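Local structure of 2-dehydropantoate 2-reductase (Enterococcus faecium, 3WFI) at residues L27-W32 against Q88-L93; D72-F77 against S92-D97; G108-I113 against V117-I122; V147-L152 against K162-L167. The protein acts as a D-mandelate dehydrogenase that binds NADH, a member of the ketopantoate reductase family with its own modes of substrate and coenzyme recognition. All blocks are in the same frame, centred on the assembly; numbering follows the deposited sequence.

How the interactions relate
Along the chain the four contacts come in the order 1, 2, 3, 4, with interactions 1 and 2 sharing S92 and L93 at the end of helix 80-90. Interactions 1, 2 and 4 all reach the same large mixed sheet of the Rossmann fold. Centres lie about 10 Å apart for interactions 1 and 2 and about 11 Å for 2 and 3, but about 22 Å for 1 and 4. Neighbours touch directly: I90 packs on I74, I94 on V117, L73 on L163, and E110 and M119 on L152, while I122 O and L152 N probably share a hydrogen bond. The contacts thus adjoin one another in the coenzyme-binding, Rossmann-type part of the chain.

Interaction 1 (L27-W32 against Q88-L93); sequences LLIDGW and QDIQSL
I29 drives its CD1 methyl into the notch between I90 and L93, where it lies 3.9 Å from I90 CG2 and equally 3.9 Å from L93 CD1. Toward L93 the approach is tip to tip, whereas the two isoleucines slant across each other and add a second touch between their CG2 methyls. L27, two residues back on the same face of the strand, crosses L93 at nearly a right angle and brings CD2 to 3.9 Å from L93 CD1; its CG lies anti to the backbone N (chi1 175°), which puts the branch on the helix side. L93 CD1 therefore serves two strand residues at once. This buried, wholly apolar patch contrasts with the polar margins. There the partly exposed D89 bonds Q62 through OD2, and Q88 and Q91 lie on the exposed side. At the strand's C-terminal end the chain leaves the packed region in an Asx turn, D30 OD2 accepting from W32 N at 2.8 Å, while D30 OD1 takes the amide of A8. D30 is seen to bind NAD(+), and an acidic residue closing the second strand of a sheet packed beneath helices is a hallmark of NAD-binding Rossmann folds.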
# COMPACT_ATOMS: atom_id res chain seq x y z
N LEU B 27 -9.53 -30.11 -31.72
CA LEU B 27 -8.55 -29.20 -32.31
C LEU B 27 -7.67 -28.65 -31.19
O LEU B 27 -8.17 -28.06 -30.22
CB LEU B 27 -9.26 -28.04 -33.03
CG LEU B 27 -8.37 -26.93 -33.59
CD1 LEU B 27 -7.54 -27.42 -34.76
CD2 LEU B 27 -9.21 -25.72 -33.98
N LEU B 28 -6.36 -28.85 -31.32
CA LEU B 28 -5.40 -28.27 -30.41
C LEU B 28 -5.03 -26.88 -30.91
O LEU B 28 -4.89 -26.65 -32.11
CB LEU B 28 -4.14 -29.13 -30.31
CG LEU B 28 -4.35 -30.58 -29.84
CD1 LEU B 28 -3.01 -31.29 -29.78
CD2 LEU B 28 -5.04 -30.68 -28.49
N ILE B 29 -4.89 -25.94 -29.98
CA ILE B 29 -4.49 -24.57 -30.31
C ILE B 29 -3.38 -24.17 -29.35
O ILE B 29 -3.52 -24.30 -28.13
CB ILE B 29 -5.66 -23.58 -30.19
CG1 ILE B 29 -6.85 -24.05 -31.01
CG2 ILE B 29 -5.24 -22.19 -30.67
CD1 ILE B 29 -8.15 -23.35 -30.67
N ASP B 30 -2.26 -23.71 -29.90
CA ASP B 30 -1.08 -23.39 -29.10
C ASP B 30 -0.24 -22.29 -29.74
O ASP B 30 -0.26 -22.10 -30.96
CB ASP B 30 -0.24 -24.64 -28.90
CG ASP B 30 0.67 -24.53 -27.69
OD1 ASP B 30 0.20 -24.81 -26.57
OD2 ASP B 30 1.85 -24.18 -27.87
N GLY B 31 0.52 -21.58 -28.91
CA GLY B 31 1.38 -20.49 -29.37
C GLY B 31 2.82 -20.88 -29.60
O GLY B 31 3.59 -20.09 -30.15
N TRP B 32 3.21 -22.08 -29.19
CA TRP B 32 4.59 -22.53 -29.33
C TRP B 32 4.80 -23.16 -30.72
O TRP B 32 4.42 -24.30 -30.96
CB TRP B 32 4.96 -23.50 -28.19
CG TRP B 32 6.37 -24.02 -28.23
CD1 TRP B 32 7.44 -23.47 -28.89
CD2 TRP B 32 6.88 -25.19 -27.55
NE1 TRP B 32 8.56 -24.23 -28.68
CE2 TRP B 32 8.25 -25.29 -27.87
CE3 TRP B 32 6.30 -26.16 -26.72
CZ2 TRP B 32 9.06 -26.33 -27.38
CZ3 TRP B 32 7.11 -27.20 -26.24
CH2 TRP B 32 8.47 -27.26 -26.57
N GLN B 88 -9.23 -13.64 -28.10
CA GLN B 88 -9.25 -12.75 -29.26
C GLN B 88 -8.83 -13.51 -30.51
O GLN B 88 -9.48 -13.41 -31.54
CB GLN B 88 -8.32 -11.53 -29.06
CG GLN B 88 -8.90 -10.43 -28.18
CD GLN B 88 -7.88 -9.36 -27.78
OE1 GLN B 88 -6.70 -9.44 -28.12
NE2 GLN B 88 -8.34 -8.37 -27.01
N ASP B 89 -7.74 -14.26 -30.41
CA ASP B 89 -7.24 -15.04 -31.53
C ASP B 89 -8.17 -16.17 -31.99
O ASP B 89 -8.19 -16.49 -33.17
CB ASP B 89 -5.88 -15.65 -31.19
CG ASP B 89 -4.76 -14.63 -31.25
OD1 ASP B 89 -4.95 -13.56 -31.85
OD2 ASP B 89 -3.68 -14.91 -30.68
N ILE B 90 -8.91 -16.79 -31.09
CA ILE B 90 -9.72 -17.96 -31.46
C ILE B 90 -11.21 -17.67 -31.61
O ILE B 90 -11.99 -18.61 -31.81
CB ILE B 90 -9.52 -19.14 -30.47
CG1 ILE B 90 -10.18 -18.87 -29.12
CG2 ILE B 90 -8.04 -19.45 -30.31
CD1 ILE B 90 -10.10 -20.03 -28.14
N GLN B 91 -11.61 -16.40 -31.52
CA GLN B 91 -13.03 -16.05 -31.42
C GLN B 91 -13.87 -16.46 -32.62
O GLN B 91 -15.08 -16.61 -32.49
CB GLN B 91 -13.23 -14.55 -31.14
CG GLN B 91 -12.71 -13.63 -32.24
CD GLN B 91 -12.73 -12.18 -31.82
OE1 GLN B 91 -11.68 -11.54 -31.71
NE2 GLN B 91 -13.91 -11.67 -31.55
N SER B 92 -13.24 -16.66 -33.78
CA SER B 92 -13.95 -17.14 -34.96
C SER B 92 -14.52 -18.58 -34.81
O SER B 92 -15.36 -18.99 -35.59
CB SER B 92 -13.06 -17.07 -36.20
OG SER B 92 -12.04 -18.06 -36.17
N LEU B 93 -14.06 -19.33 -33.81
CA LEU B 93 -14.54 -20.70 -33.59
C LEU B 93 -15.78 -20.73 -32.70
O LEU B 93 -16.35 -21.80 -32.49
CB LEU B 93 -13.47 -21.56 -32.93
CG LEU B 93 -12.13 -21.50 -33.69
CD1 LEU B 93 -11.08 -22.41 -33.05
CD2 LEU B 93 -12.30 -21.83 -35.16

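Interaction 2 (D72-F77 against S92-D97); sequences DLIILF and SLIKKD
D72 and D97 have the nearest CA atoms across the segments, 6.9 Å apart, with the touching parts of the two segments running 126° apart, neither parallel nor squarely antiparallel. Two separate side-chain pairs fill the angle between them. On the outer side K95 reaches over to D72: NZ donates to OD1 at 2.9 Å in a salt bridge, arriving on the syn side but 33° out of the carboxylate plane. The lysine starts with CG wedged between its backbone N and carbonyl carbon (chi1 49°) and is extended from there on, so that its full length is spent in spanning the gap; CE also comes within 3.2 Å of D72 OD1. The second oxygen, D72 OD2, is taken by the backbone amide of K2, so the carboxylate is held at both ends, once by a charge and once by the neighbouring strand. In the fold this is the return leg of a beta-alpha-beta crossover, in which strand 71-76 leads through helix 80-90 to its parallel neighbour, strand 98-102. K95 N bonds T98 OG1 just before that strand begins. On the inner side I74 sends CD1 to 3.9 Å from I94 CG1, the two isoleucines crossing at about a right angle. At the corner itself, K96 NZ makes a weak salt bridge of 3.2 Å to D97 OD1.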
# COMPACT_ATOMS: atom_id res chain seq x y z
N ASP B 72 -18.15 -26.79 -30.36
CA ASP B 72 -19.19 -26.87 -29.34
C ASP B 72 -18.62 -26.53 -27.96
O ASP B 72 -19.33 -26.04 -27.08
CB ASP B 72 -19.77 -28.30 -29.28
CG ASP B 72 -20.31 -28.78 -30.62
OD1 ASP B 72 -21.13 -28.05 -31.23
OD2 ASP B 72 -19.92 -29.87 -31.05
N LEU B 73 -17.33 -26.80 -27.77
CA LEU B 73 -16.72 -26.63 -26.47
C LEU B 73 -15.28 -26.17 -26.60
O LEU B 73 -14.52 -26.71 -27.41
CB LEU B 73 -16.77 -27.94 -25.70
CG LEU B 73 -16.02 -28.02 -24.35
CD1 LEU B 73 -16.69 -27.17 -23.29
CD2 LEU B 73 -15.98 -29.48 -23.91
N ILE B 74 -14.92 -25.17 -25.81
CA ILE B 74 -13.54 -24.74 -25.65
C ILE B 74 -13.12 -25.06 -24.22
O ILE B 74 -13.76 -24.62 -23.26
CB ILE B 74 -13.39 -23.23 -25.92
CG1 ILE B 74 -13.87 -22.88 -27.33
CG2 ILE B 74 -11.94 -22.78 -25.73
CD1 ILE B 74 -13.95 -21.39 -27.58
N ILE B 75 -12.03 -25.80 -24.08
CA ILE B 75 -11.41 -26.03 -22.77
C ILE B 75 -10.13 -25.21 -22.69
O ILE B 75 -9.22 -25.37 -23.51
CB ILE B 75 -11.10 -27.52 -22.51
CG1 ILE B 75 -12.31 -28.39 -22.88
CG2 ILE B 75 -10.71 -27.75 -21.05
CD1 ILE B 75 -12.10 -29.87 -22.68
N LEU B 76 -10.08 -24.31 -21.71
CA LEU B 76 -9.01 -23.32 -21.60
C LEU B 76 -7.90 -23.81 -20.67
O LEU B 76 -8.17 -24.12 -19.51
CB LEU B 76 -9.56 -22.01 -21.03
CG LEU B 76 -10.58 -21.23 -21.89
CD1 LEU B 76 -11.23 -20.15 -21.04
CD2 LEU B 76 -9.91 -20.61 -23.10
N PHE B 77 -6.68 -23.85 -21.21
CA PHE B 77 -5.47 -24.14 -20.44
C PHE B 77 -4.44 -23.03 -20.71
O PHE B 77 -3.31 -23.31 -21.11
CB PHE B 77 -4.84 -25.47 -20.87
CG PHE B 77 -5.70 -26.66 -20.59
CD1 PHE B 77 -5.69 -27.24 -19.33
CD2 PHE B 77 -6.53 -27.19 -21.56
CE1 PHE B 77 -6.50 -28.33 -19.05
CE2 PHE B 77 -7.34 -28.29 -21.29
CZ PHE B 77 -7.32 -28.86 -20.03
N SER B 92 -13.24 -16.66 -33.78
CA SER B 92 -13.95 -17.14 -34.96
C SER B 92 -14.52 -18.58 -34.81
O SER B 92 -15.36 -18.99 -35.59
CB SER B 92 -13.06 -17.07 -36.20
OG SER B 92 -12.04 -18.06 -36.17
N LEU B 93 -14.06 -19.33 -33.81
CA LEU B 93 -14.54 -20.70 -33.59
C LEU B 93 -15.78 -20.73 -32.70
O LEU B 93 -16.35 -21.80 -32.49
CB LEU B 93 -13.47 -21.56 -32.93
CG LEU B 93 -12.13 -21.50 -33.69
CD1 LEU B 93 -11.08 -22.41 -33.05
CD2 LEU B 93 -12.30 -21.83 -35.16
N ILE B 94 -16.15 -19.58 -32.16
CA ILE B 94 -17.24 -19.48 -31.22
C ILE B 94 -18.56 -19.28 -31.97
O ILE B 94 -18.75 -18.30 -32.68
CB ILE B 94 -17.02 -18.31 -30.24
CG1 ILE B 94 -15.72 -18.53 -29.46
CG2 ILE B 94 -18.21 -18.15 -29.29
CD1 ILE B 94 -15.34 -17.38 -28.55
N LYS B 95 -19.47 -20.23 -31.81
CA LYS B 95 -20.84 -20.08 -32.28
C LYS B 95 -21.73 -19.74 -31.09
O LYS B 95 -21.25 -19.66 -29.96
CB LYS B 95 -21.32 -21.32 -33.04
CG LYS B 95 -21.09 -22.66 -32.38
CD LYS B 95 -21.49 -23.81 -33.27
CE LYS B 95 -21.45 -25.12 -32.51
NZ LYS B 95 -21.53 -26.29 -33.44
N LYS B 96 -23.02 -19.52 -31.35
CA LYS B 96 -23.93 -19.01 -30.34
C LYS B 96 -23.96 -19.90 -29.10
O LYS B 96 -23.99 -19.40 -27.98
CB LYS B 96 -25.34 -18.86 -30.94
CG LYS B 96 -26.33 -18.14 -30.03
CD LYS B 96 -27.61 -17.75 -30.77
CE LYS B 96 -28.34 -18.96 -31.36
NZ LYS B 96 -28.66 -20.00 -30.34
N ASP B 97 -23.95 -21.22 -29.30
CA ASP B 97 -24.09 -22.19 -28.22
C ASP B 97 -22.77 -22.78 -27.71
O ASP B 97 -22.78 -23.76 -26.96
CB ASP B 97 -24.99 -23.34 -28.69
CG ASP B 97 -26.42 -22.90 -28.93
OD1 ASP B 97 -26.77 -21.79 -28.48
OD2 ASP B 97 -27.19 -23.66 -29.56

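Interaction 3 (G108-I113 against V117-I122); sequences GHEDII and VPMENI
I113 and V117 share the single hydrogen bond between the segments: V117 N donates to I113 O over 3.1 Å, with an angle of 159° at the hydrogen. Spanning four residues, it is spaced like a helical bond and links the last residue of helix 109-113 to the chain that follows.

Apolar contacts gather round the same isoleucine. I113 CG2 meets I122 CD1 at 3.5 Å, a close touch between two side chains set aslant, and the same methyl also meets V117 CG2 at 3.8 Å, the two partners side by side. One methyl thus joins the end of the helix both to the loop and to the start of strand 122-127. M119 completes the set from the 3-10 turn. Its chain is bent at both chi2 and chi3, which folds the thioether back so that CE rests 4.1 Å from E110 O and 4.4 Å from E110 CG.

Charged groups lie at the side of this core. E110 curls back along its own helix: bends at chi1 (72°) and chi2 (-77°) bring the carboxylate back to the N-terminal end, where OE1 takes a weak bond of 3.3 Å from G108 N. E110 OE2 and D111 OD2 both form salt bridges with K284 on helix 278-288.

The helix-loop-strand connection is therefore closed by hydrocarbon and a single backbone bond, while the acidic pair is turned to a lysine of the C-terminal helical part; that shared cation would be expected to ease the repulsion between two neighbouring carboxylates.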
# COMPACT_ATOMS: atom_id res chain seq x y z
N GLY B 108 -11.89 -14.03 -11.57
CA GLY B 108 -12.11 -12.95 -12.52
C GLY B 108 -11.91 -13.30 -13.98
O GLY B 108 -12.14 -12.46 -14.84
N HIS B 109 -11.52 -14.54 -14.28
CA HIS B 109 -11.35 -14.96 -15.68
C HIS B 109 -12.67 -14.90 -16.43
O HIS B 109 -12.70 -14.54 -17.60
CB HIS B 109 -10.79 -16.36 -15.80
CG HIS B 109 -9.44 -16.52 -15.19
ND1 HIS B 109 -9.02 -17.69 -14.62
CD2 HIS B 109 -8.42 -15.64 -15.03
CE1 HIS B 109 -7.79 -17.54 -14.16
NE2 HIS B 109 -7.40 -16.30 -14.39
N GLU B 110 -13.76 -15.23 -15.74
CA GLU B 110 -15.11 -15.17 -16.30
C GLU B 110 -15.44 -13.81 -16.92
O GLU B 110 -16.17 -13.73 -17.90
CB GLU B 110 -16.17 -15.62 -15.27
CG GLU B 110 -16.49 -14.69 -14.08
CD GLU B 110 -15.45 -14.71 -12.97
OE1 GLU B 110 -14.44 -15.41 -13.10
OE2 GLU B 110 -15.64 -14.00 -11.96
N ASP B 111 -14.89 -12.73 -16.35
CA ASP B 111 -15.18 -11.39 -16.90
C ASP B 111 -14.52 -11.18 -18.27
O ASP B 111 -15.08 -10.54 -19.13
CB ASP B 111 -14.77 -10.30 -15.91
CG ASP B 111 -15.48 -10.46 -14.56
OD1 ASP B 111 -16.57 -11.07 -14.51
OD2 ASP B 111 -14.93 -10.01 -13.54
N ILE B 112 -13.32 -11.72 -18.46
CA ILE B 112 -12.68 -11.74 -19.78
C ILE B 112 -13.48 -12.65 -20.72
O ILE B 112 -13.87 -12.24 -21.81
CB ILE B 112 -11.22 -12.21 -19.69
CG1 ILE B 112 -10.39 -11.22 -18.87
CG2 ILE B 112 -10.61 -12.37 -21.06
CD1 ILE B 112 -9.10 -11.79 -18.31
N ILE B 113 -13.76 -13.88 -20.27
CA ILE B 113 -14.47 -14.87 -21.09
C ILE B 113 -15.86 -14.35 -21.52
O ILE B 113 -16.27 -14.53 -22.68
CB ILE B 113 -14.59 -16.22 -20.36
CG1 ILE B 113 -13.20 -16.80 -20.05
CG2 ILE B 113 -15.38 -17.22 -21.20
CD1 ILE B 113 -13.18 -17.89 -19.02
N VAL B 117 -18.42 -15.13 -24.83
CA VAL B 117 -19.59 -15.99 -24.70
C VAL B 117 -20.41 -15.53 -23.50
O VAL B 117 -19.85 -15.03 -22.52
CB VAL B 117 -19.22 -17.50 -24.56
CG1 VAL B 117 -18.27 -17.94 -25.67
CG2 VAL B 117 -18.61 -17.80 -23.20
N PRO B 118 -21.75 -15.70 -23.56
CA PRO B 118 -22.56 -15.33 -22.40
C PRO B 118 -22.25 -16.19 -21.17
O PRO B 118 -21.80 -17.32 -21.29
CB PRO B 118 -23.99 -15.58 -22.87
CG PRO B 118 -23.86 -16.55 -23.99
CD PRO B 118 -22.57 -16.22 -24.66
N MET B 119 -22.50 -15.61 -20.00
CA MET B 119 -22.26 -16.25 -18.72
C MET B 119 -22.91 -17.63 -18.61
O MET B 119 -22.32 -18.55 -18.03
CB MET B 119 -22.79 -15.33 -17.60
CG MET B 119 -22.27 -15.65 -16.21
SD MET B 119 -20.47 -15.63 -16.09
CE MET B 119 -20.04 -13.93 -16.48
N GLU B 120 -24.10 -17.78 -19.19
CA GLU B 120 -24.84 -19.05 -19.16
C GLU B 120 -24.06 -20.21 -19.81
O GLU B 120 -24.32 -21.38 -19.52
CB GLU B 120 -26.25 -18.91 -19.77
CG GLU B 120 -26.38 -19.18 -21.27
CD GLU B 120 -27.78 -19.00 -21.84
OE1 GLU B 120 -28.24 -17.85 -21.96
OE2 GLU B 120 -28.42 -20.01 -22.22
N ASN B 121 -23.09 -19.88 -20.66
CA ASN B 121 -22.29 -20.89 -21.34
C ASN B 121 -20.88 -21.06 -20.77
O ASN B 121 -20.03 -21.73 -21.39
CB ASN B 121 -22.18 -20.55 -22.83
CG ASN B 121 -23.48 -20.79 -23.60
OD1 ASN B 121 -23.67 -20.24 -24.70
ND2 ASN B 121 -24.36 -21.62 -23.07
N ILE B 122 -20.63 -20.48 -19.59
CA ILE B 122 -19.29 -20.56 -18.98
C ILE B 122 -19.31 -21.51 -17.79
O ILE B 122 -20.22 -21.48 -16.95
CB ILE B 122 -18.76 -19.18 -18.53
CG1 ILE B 122 -18.74 -18.21 -19.72
CG2 ILE B 122 -17.35 -19.30 -17.97
CD1 ILE B 122 -18.35 -16.79 -19.36

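Interaction 4 (V147-L152 against K162-L167); sequences VELQNL and KLADKL
L149 meets L163, A164 and L167 with no ring or other flat side chain between them; the flat groups of the strand are turned to other partners. The carboxamide of Q150 bonds the amide of H181 through OE1 and, weakly, the carbonyl of D178 through NE2, and N151 uses ND2 on the carbonyl of G153 and, weakly, on E157 OE2. At their faces and edges, K162-L167 contributes nothing.

The work falls to one methyl. L149 CD2 stands 3.7 Å from L167 CD2 and 4.2 Å from L163 CG, and comes equally near the CA of A164, with the CB of that alanine at 4.4 Å. The two helix leucines, one helical turn apart, both slant across L149, and A164 adds its CA and CB from another side. The CG of L149 sits between its backbone N and carbonyl carbon (chi1 66°), a less favoured placing that directs the branch at the helix. L167 has a nearly eclipsed second torsion (chi2 5°), possibly a sign of tight packing.

Strand and helix run at 154° to each other, with axes 9.2 Å apart, roughly antiparallel, as expected of the helix in a beta-alpha-beta unit; the chain then returns as strand 174-176, parallel to strand 147-151 and beside it. L163 also reaches Y123 and L167 reaches A174, so the helix also packs on strands 122-127 and 174-176.

With no polar atom engaged across it, the contact rests on dispersion and the burial of hydrocarbon alone, and its specificity lies in shape: one methyl fitted among two leucines and an alanine.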
# COMPACT_ATOMS: atom_id res chain seq x y z
N VAL B 147 -11.58 -34.47 -12.40
CA VAL B 147 -12.00 -33.11 -12.72
C VAL B 147 -13.27 -32.80 -11.95
O VAL B 147 -14.17 -33.64 -11.85
CB VAL B 147 -12.26 -32.94 -14.24
CG1 VAL B 147 -12.74 -31.53 -14.55
CG2 VAL B 147 -11.02 -33.28 -15.06
N GLU B 148 -13.33 -31.59 -11.41
CA GLU B 148 -14.53 -31.08 -10.77
C GLU B 148 -14.88 -29.77 -11.45
O GLU B 148 -13.98 -28.96 -11.71
CB GLU B 148 -14.34 -30.86 -9.27
CG GLU B 148 -14.01 -32.14 -8.51
CD GLU B 148 -14.01 -31.95 -7.00
OE1 GLU B 148 -13.97 -30.79 -6.54
OE2 GLU B 148 -14.06 -32.97 -6.29
N LEU B 149 -16.16 -29.56 -11.75
CA LEU B 149 -16.58 -28.38 -12.51
C LEU B 149 -17.96 -27.89 -12.12
O LEU B 149 -18.77 -28.64 -11.58
CB LEU B 149 -16.50 -28.65 -14.02
CG LEU B 149 -17.45 -29.69 -14.65
CD1 LEU B 149 -18.82 -29.10 -14.93
CD2 LEU B 149 -16.86 -30.25 -15.94
N GLN B 150 -18.19 -26.61 -12.39
CA GLN B 150 -19.42 -25.93 -12.01
C GLN B 150 -19.87 -24.94 -13.07
O GLN B 150 -19.06 -24.28 -13.70
CB GLN B 150 -19.19 -25.18 -10.70
CG GLN B 150 -20.47 -24.61 -10.11
CD GLN B 150 -20.29 -24.05 -8.71
OE1 GLN B 150 -19.17 -23.92 -8.22
NE2 GLN B 150 -21.41 -23.73 -8.06
N ASN B 151 -21.19 -24.84 -13.24
CA ASN B 151 -21.78 -23.80 -14.06
C ASN B 151 -21.66 -22.43 -13.39
O ASN B 151 -21.85 -22.30 -12.19
CB ASN B 151 -23.26 -24.10 -14.36
CG ASN B 151 -24.11 -24.19 -13.10
OD1 ASN B 151 -23.92 -25.08 -12.28
ND2 ASN B 151 -25.04 -23.26 -12.94
N LEU B 152 -21.34 -21.41 -14.17
CA LEU B 152 -21.52 -20.02 -13.72
C LEU B 152 -22.91 -19.43 -13.96
O LEU B 152 -23.30 -18.51 -13.25
CB LEU B 152 -20.50 -19.12 -14.37
CG LEU B 152 -19.09 -19.42 -13.90
CD1 LEU B 152 -18.14 -18.47 -14.59
CD2 LEU B 152 -18.99 -19.27 -12.40
N LYS B 162 -24.09 -32.84 -17.52
CA LYS B 162 -23.87 -33.48 -18.83
C LYS B 162 -22.46 -33.27 -19.35
O LYS B 162 -21.85 -34.19 -19.90
CB LYS B 162 -24.87 -32.94 -19.86
CG LYS B 162 -26.29 -33.39 -19.58
CD LYS B 162 -27.20 -32.95 -20.72
CE LYS B 162 -28.65 -32.83 -20.27
NZ LYS B 162 -29.46 -32.16 -21.32
N LEU B 163 -21.94 -32.06 -19.20
CA LEU B 163 -20.57 -31.78 -19.56
C LEU B 163 -19.62 -32.70 -18.79
O LEU B 163 -18.71 -33.30 -19.37
CB LEU B 163 -20.24 -30.31 -19.30
CG LEU B 163 -18.83 -29.83 -19.60
CD1 LEU B 163 -18.44 -30.23 -21.01
CD2 LEU B 163 -18.71 -28.32 -19.41
N ALA B 164 -19.86 -32.84 -17.49
CA ALA B 164 -19.06 -33.73 -16.65
C ALA B 164 -19.15 -35.17 -17.17
O ALA B 164 -18.12 -35.83 -17.32
CB ALA B 164 -19.48 -33.65 -15.20
N ASP B 165 -20.37 -35.62 -17.49
CA ASP B 165 -20.59 -36.97 -18.03
C ASP B 165 -19.82 -37.18 -19.32
O ASP B 165 -19.15 -38.19 -19.48
CB ASP B 165 -22.08 -37.24 -18.26
CG ASP B 165 -22.86 -37.40 -16.97
OD1 ASP B 165 -22.24 -37.66 -15.92
OD2 ASP B 165 -24.10 -37.26 -17.00
N LYS B 166 -19.88 -36.19 -20.21
CA LYS B 166 -19.20 -36.26 -21.49
C LYS B 166 -17.69 -36.38 -21.32
O LYS B 166 -17.07 -37.19 -21.99
CB LYS B 166 -19.58 -35.07 -22.41
CG LYS B 166 -20.98 -35.25 -23.00
CD LYS B 166 -21.39 -34.13 -23.95
CE LYS B 166 -22.16 -33.02 -23.25
NZ LYS B 166 -22.89 -32.14 -24.21
N LEU B 167 -17.12 -35.60 -20.41
CA LEU B 167 -15.68 -35.70 -20.14
C LEU B 167 -15.36 -37.05 -19.51
O LEU B 167 -14.33 -37.64 -19.82
CB LEU B 167 -15.19 -34.58 -19.22
CG LEU B 167 -14.83 -33.17 -19.70
CD1 LEU B 167 -15.11 -32.92 -21.17
CD2 LEU B 167 -15.44 -32.08 -18.83